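Local coordinates for Non-fluorescent flavoprotein (Photobacterium phosphoreum, PDB 1FVP) that binds modified flavin mononucleotides that each carry a myristate chain, is a homodimer, and may have alkanal monooxygenase activity like its luciferase relatives, at residues A[208-211]-A[212-216]; A[215-218]-A[219-222]. One frame throughout, in Å; residues are numbered along the deposited sequence.

Contact 1: residues A[208-211]-A[212-216]; sequences NKKK and SVMID
K211 and S212, neighbours at the middle of this run of helix, each reach back or forward by one turn, and K210 does the same toward M214. S212 looks back to N208: its N lies 3.1 Å from N208 O, a backbone hydrogen bond whose N-H...O angle is 141°. With OG turned to the side of its own backbone N (chi1 -73°), the S212 hydroxyl comes to the same acceptor, and OG donates a weak hydrogen bond to N208 O at 3.2 Å. One carbonyl oxygen thus takes both the amide and the hydroxyl of S212. K211 looks forward: its O accepts the N-H of I215 at 3.1 Å in a nearly straight bond (174°). Alongside this, K211 CG meets I215 CG2 at 4.2 Å, the two side chains running the same way, so that the lysine contributes its aliphatic root to this packing. K210 makes an equivalent pair with M214, the K210 CG to M214 SD separation being 4.2 Å. Its ammonium end lies away from M214, at helix 23-38, where K210 NZ is hydrogen-bonded to T31 OG1. One position earlier than the K210/M214 pair, V213 N bonds to K209 O at 2.8 Å. These segments lie near the start of helix 207-227, whose adjacent helix 23-38 receives K211 on R33 and I34, and I215 on I34 and D38. M214 O is hydrogen-bonded to Y42 OH at the beginning of strand 42-48, M214 rests on F201 and V213 on M204 in loops, and the V213 side chain is about 5 Å, nearest atoms, from the tail of the fatty chain on a bound flavin mononucleotide.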
loop_
_atom_site.group_PDB
_atom_site.type_symbol
_atom_site.label_atom_id
_atom_site.label_comp_id
_atom_site.label_asym_id
_atom_site.label_seq_id
_atom_site.Cartn_x
_atom_site.Cartn_y
_atom_site.Cartn_z
ATOM N N ASN A 208 -26.237 -4.417 3.429
ATOM C CA ASN A 208 -26.629 -5.831 3.475
ATOM C C ASN A 208 -26.433 -6.553 2.151
ATOM O O ASN A 208 -26.113 -7.765 2.231
ATOM C CB ASN A 208 -28.017 -6.071 4.071
ATOM C CG ASN A 208 -27.803 -6.346 5.567
ATOM O OD1 ASN A 208 -27.338 -7.443 5.931
ATOM N ND2 ASN A 208 -28.116 -5.304 6.336
ATOM N N LYS A 209 -26.634 -5.851 1.053
ATOM C CA LYS A 209 -26.428 -6.513 -0.252
ATOM C C LYS A 209 -24.946 -6.922 -0.209
ATOM O O LYS A 209 -24.687 -8.120 -0.127
ATOM C CB LYS A 209 -26.587 -5.695 -1.501
ATOM C CG LYS A 209 -26.941 -6.495 -2.742
ATOM C CD LYS A 209 -27.601 -5.597 -3.782
ATOM C CE LYS A 209 -26.808 -4.370 -4.154
ATOM N NZ LYS A 209 -27.538 -3.480 -5.107
ATOM N N LYS A 210 -24.149 -5.867 -0.216
ATOM C CA LYS A 210 -22.677 -5.926 -0.194
ATOM C C LYS A 210 -22.131 -6.981 0.755
ATOM O O LYS A 210 -21.308 -7.821 0.306
ATOM C CB LYS A 210 -22.030 -4.571 0.016
ATOM C CG LYS A 210 -20.603 -4.635 0.550
ATOM C CD LYS A 210 -19.919 -3.281 0.480
ATOM C CE LYS A 210 -19.995 -2.493 1.774
ATOM N NZ LYS A 210 -19.743 -1.048 1.485
ATOM N N LYS A 211 -22.567 -6.987 2.003
ATOM C CA LYS A 211 -22.069 -8.021 2.935
ATOM C C LYS A 211 -22.449 -9.388 2.381
ATOM O O LYS A 211 -21.683 -10.341 2.554
ATOM C CB LYS A 211 -22.555 -7.865 4.364
ATOM C CG LYS A 211 -22.356 -9.086 5.248
ATOM C CD LYS A 211 -23.100 -9.023 6.563
ATOM C CE LYS A 211 -24.591 -8.873 6.394
ATOM N NZ LYS A 211 -25.292 -10.082 5.873
ATOM N N SER A 212 -23.581 -9.490 1.715
ATOM C CA SER A 212 -24.044 -10.776 1.169
ATOM C C SER A 212 -23.358 -11.195 -0.105
ATOM O O SER A 212 -23.164 -12.411 -0.321
ATOM C CB SER A 212 -25.560 -10.814 1.062
ATOM O OG SER A 212 -26.038 -10.937 2.408
ATOM N N VAL A 213 -23.009 -10.218 -0.920
ATOM C CA VAL A 213 -22.303 -10.476 -2.177
ATOM C C VAL A 213 -20.825 -10.762 -1.850
ATOM O O VAL A 213 -20.107 -11.190 -2.759
ATOM C CB VAL A 213 -22.366 -9.308 -3.169
ATOM C CG1 VAL A 213 -22.818 -9.802 -4.540
ATOM C CG2 VAL A 213 -23.144 -8.116 -2.689
ATOM N N MET A 214 -20.420 -10.485 -0.619
ATOM C CA MET A 214 -19.022 -10.702 -0.220
ATOM C C MET A 214 -18.828 -12.081 0.385
ATOM O O MET A 214 -18.040 -12.873 -0.154
ATOM C CB MET A 214 -18.467 -9.590 0.657
ATOM C CG MET A 214 -17.943 -8.465 -0.216
ATOM S SD MET A 214 -17.314 -7.163 0.888
ATOM C CE MET A 214 -15.752 -7.877 1.405
ATOM N N ILE A 215 -19.542 -12.364 1.458
ATOM C CA ILE A 215 -19.378 -13.692 2.071
ATOM C C ILE A 215 -19.925 -14.787 1.176
ATOM O O ILE A 215 -19.630 -15.958 1.499
ATOM C CB ILE A 215 -19.792 -13.729 3.565
ATOM C CG1 ILE A 215 -21.065 -14.578 3.812
ATOM C CG2 ILE A 215 -19.915 -12.323 4.211
ATOM C CD1 ILE A 215 -20.762 -15.769 4.794
ATOM N N ASP A 216 -20.642 -14.481 0.112
ATOM C CA ASP A 216 -21.152 -15.533 -0.776
ATOM C C ASP A 216 -19.953 -16.216 -1.479
ATOM O O ASP A 216 -19.766 -17.422 -1.357
ATOM C CB ASP A 216 -22.038 -15.075 -1.923
ATOM C CG ASP A 216 -23.508 -15.318 -1.646
ATOM O OD1 ASP A 216 -23.814 -15.368 -0.440
ATOM O OD2 ASP A 216 -24.201 -15.443 -2.682
#

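Contact 2: residues A[215-218]-A[219-222]; sequences IDLN and NQVI. With FMA (6-(3-tetradecanoic acid) flavine mononucleotide), chain D.
L217 O accepts V221 N at 2.8 Å with an almost linear N-H...O angle of 174°, and N218 O accepts I222 N at 2.7 Å. Two residues earlier than the L217/V221 bond, N219 N to I215 O is a weak bond at 3.4 Å. Two i-to-i+4 bonds are therefore clear and one is weak, while D216 O to Q220 N, at 3.1 Å, is too bent to count. Along one face L217 CD1 packs on V221 CG2 at 3.7 Å, the two branched side chains lying side by side. On another face of the helix, the amides of N218 and N219 cross with planes 51° apart; N218 OD1 and N219 ND2 come close, but the N-H is not directed at the oxygen, so no hydrogen bond is claimed. I215 CD1 flanks the N219 amide, 3.8 Å from N219 ND2. V221 rests on I41, and N218 on T39 and S40, in the loop after helix 23-38. Q220 sends its chain outward: CG is anti to the backbone N (chi1 -161°) and the chain stays extended beyond it, which brings Q220 NE2 to 2.6 Å from O1' of the carboxylate on the flavin's fatty-acid arm. Y177 touches the same side chain. Because an amide nitrogen faces a carboxylate oxygen, the approach is probably polar and favourable, placing this helix face at the acid end of the myristate.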
loop_
_atom_site.group_PDB
_atom_site.type_symbol
_atom_site.label_atom_id
_atom_site.label_comp_id
_atom_site.label_asym_id
_atom_site.label_seq_id
_atom_site.Cartn_x
_atom_site.Cartn_y
_atom_site.Cartn_z
ATOM N N ILE A 215 -19.542 -12.364 1.458
ATOM C CA ILE A 215 -19.378 -13.692 2.071
ATOM C C ILE A 215 -19.925 -14.787 1.176
ATOM O O ILE A 215 -19.630 -15.958 1.499
ATOM C CB ILE A 215 -19.792 -13.729 3.565
ATOM C CG1 ILE A 215 -21.065 -14.578 3.812
ATOM C CG2 ILE A 215 -19.915 -12.323 4.211
ATOM C CD1 ILE A 215 -20.762 -15.769 4.794
ATOM N N ASP A 216 -20.642 -14.481 0.112
ATOM C CA ASP A 216 -21.152 -15.533 -0.776
ATOM C C ASP A 216 -19.953 -16.216 -1.479
ATOM O O ASP A 216 -19.766 -17.422 -1.357
ATOM C CB ASP A 216 -22.038 -15.075 -1.923
ATOM C CG ASP A 216 -23.508 -15.318 -1.646
ATOM O OD1 ASP A 216 -23.814 -15.368 -0.440
ATOM O OD2 ASP A 216 -24.201 -15.443 -2.682
ATOM N N LEU A 217 -19.319 -15.338 -2.212
ATOM C CA LEU A 217 -18.149 -15.510 -3.055
ATOM C C LEU A 217 -16.930 -16.058 -2.309
ATOM O O LEU A 217 -16.049 -16.713 -2.880
ATOM C CB LEU A 217 -17.929 -14.127 -3.698
ATOM C CG LEU A 217 -16.506 -13.837 -4.125
ATOM C CD1 LEU A 217 -16.076 -14.853 -5.174
ATOM C CD2 LEU A 217 -16.501 -12.451 -4.746
ATOM N N ASN A 218 -16.907 -15.768 -1.022
ATOM C CA ASN A 218 -15.862 -16.215 -0.096
ATOM C C ASN A 218 -16.034 -17.740 -0.032
ATOM O O ASN A 218 -15.157 -18.541 -0.302
ATOM C CB ASN A 218 -16.089 -15.578 1.266
ATOM C CG ASN A 218 -15.322 -16.305 2.360
ATOM O OD1 ASN A 218 -15.754 -17.363 2.840
ATOM N ND2 ASN A 218 -14.193 -15.712 2.738
ATOM N N ASN A 219 -17.255 -18.056 0.330
ATOM C CA ASN A 219 -17.804 -19.408 0.505
ATOM C C ASN A 219 -17.808 -20.173 -0.819
ATOM O O ASN A 219 -18.053 -21.385 -0.891
ATOM C CB ASN A 219 -19.146 -19.254 1.218
ATOM C CG ASN A 219 -18.968 -18.759 2.644
ATOM O OD1 ASN A 219 -19.529 -19.357 3.588
ATOM N ND2 ASN A 219 -18.202 -17.692 2.836
ATOM N N GLN A 220 -17.499 -19.417 -1.858
ATOM C CA GLN A 220 -17.403 -19.906 -3.222
ATOM C C GLN A 220 -15.935 -20.274 -3.490
ATOM O O GLN A 220 -15.666 -21.457 -3.767
ATOM C CB GLN A 220 -17.860 -18.959 -4.325
ATOM C CG GLN A 220 -18.128 -19.748 -5.596
ATOM C CD GLN A 220 -18.430 -18.876 -6.777
ATOM O OE1 GLN A 220 -18.188 -17.675 -6.798
ATOM N NE2 GLN A 220 -18.975 -19.529 -7.800
ATOM N N VAL A 221 -15.057 -19.296 -3.412
ATOM C CA VAL A 221 -13.624 -19.568 -3.656
ATOM C C VAL A 221 -13.135 -20.588 -2.636
ATOM O O VAL A 221 -12.614 -21.657 -3.002
ATOM C CB VAL A 221 -12.826 -18.264 -3.657
ATOM C CG1 VAL A 221 -11.338 -18.506 -3.848
ATOM C CG2 VAL A 221 -13.363 -17.299 -4.691
ATOM N N ILE A 222 -13.330 -20.290 -1.368
ATOM C CA ILE A 222 -12.912 -21.182 -0.287
ATOM C C ILE A 222 -13.249 -22.619 -0.663
ATOM O O ILE A 222 -12.553 -23.526 -0.188
ATOM C CB ILE A 222 -13.484 -20.755 1.099
ATOM C CG1 ILE A 222 -12.569 -21.323 2.208
ATOM C CG2 ILE A 222 -14.950 -21.196 1.330
ATOM C CD1 ILE A 222 -11.130 -20.726 2.242
HETATM N N1 FMA D . -9.768 -20.899 -14.062
HETATM C C2 FMA D . -8.724 -20.970 -13.234
HETATM O O2 FMA D . -7.619 -21.283 -13.471
HETATM N N3 FMA D . -8.909 -20.620 -11.832
HETATM C C4 FMA D . -10.113 -20.232 -11.366
HETATM O O4 FMA D . -10.219 -19.958 -10.191
HETATM C C4A FMA D . -11.219 -20.169 -12.270
HETATM N N5 FMA D . -12.428 -19.809 -11.922
HETATM C C5A FMA D . -13.504 -19.733 -12.722
HETATM C C6 FMA D . -14.756 -19.336 -12.261
HETATM C C7 FMA D . -15.794 -19.290 -13.158
HETATM C C7M FMA D . -17.247 -18.851 -12.762
HETATM C C8 FMA D . -15.614 -19.648 -14.545
HETATM C C8M FMA D . -16.714 -19.617 -15.556
HETATM C C9 FMA D . -14.361 -20.041 -14.965
HETATM C C9A FMA D . -13.287 -20.097 -14.126
HETATM N N10 FMA D . -12.001 -20.475 -14.490
HETATM C C10 FMA D . -10.944 -20.551 -13.681
HETATM C C1B FMA D . -11.718 -20.859 -15.943
HETATM C C2B FMA D . -10.224 -20.598 -16.419
HETATM O O2B FMA D . -10.438 -19.861 -17.609
HETATM C C3B FMA D . -9.527 -21.923 -16.633
HETATM O "O3'" FMA D . -10.148 -22.944 -15.919
HETATM C C4B FMA D . -8.029 -21.942 -16.311
HETATM O "O4'" FMA D . -7.311 -20.931 -17.106
HETATM C C5B FMA D . -7.417 -23.331 -16.646
HETATM O "O5'" FMA D . -6.291 -23.063 -17.675
HETATM P P FMA D . -6.047 -23.773 -19.066
HETATM O O1P FMA D . -5.662 -25.212 -18.573
HETATM O O2P FMA D . -7.296 -23.750 -19.801
HETATM O O3P FMA D . -5.109 -23.034 -19.761
HETATM C "C1'" FMA D . -15.671 -20.204 -8.817
HETATM O "O1'" FMA D . -16.865 -20.015 -9.266
HETATM O "O2'" FMA D . -15.511 -20.931 -7.831
HETATM C "C2'" FMA D . -14.635 -20.131 -9.890
HETATM C "C3'" FMA D . -14.877 -18.954 -10.844
HETATM C "C4'" FMA D . -14.032 -17.803 -10.390
HETATM C "C5'" FMA D . -14.616 -16.745 -9.485
HETATM C "C6'" FMA D . -14.268 -15.338 -9.904
HETATM C "C7'" FMA D . -14.263 -14.362 -8.736
HETATM C "C8'" FMA D . -15.227 -13.255 -8.800
HETATM C "C9'" FMA D . -14.813 -11.927 -9.411
HETATM C C11 FMA D . -15.970 -11.034 -9.742
HETATM C C12 FMA D . -17.173 -10.928 -8.880
HETATM C C13 FMA D . -18.235 -9.929 -9.202
HETATM C C14 FMA D . -19.392 -9.835 -8.260
HETATM C C15 FMA D . -19.944 -11.152 -7.795
#

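Both contacts fall on the single helix 207-227, so neither closes a loop and neither encloses the other; they follow one another and overlap at I215 and D216, with centres about 10 Å apart. Going from the N terminus, contact 1 spans 208-216, where the helix meets helix 23-38, Y42 and the loops bearing F201 and M204. Contact 2 takes over at 215-222, where the helix passes the 39-41 loop and, through Q220, meets the carboxylate of the fatty-acid arm, whose far tail comes near V213 in contact 1. Together they run along one helix bordering helix 23-38 and a cofactor pocket.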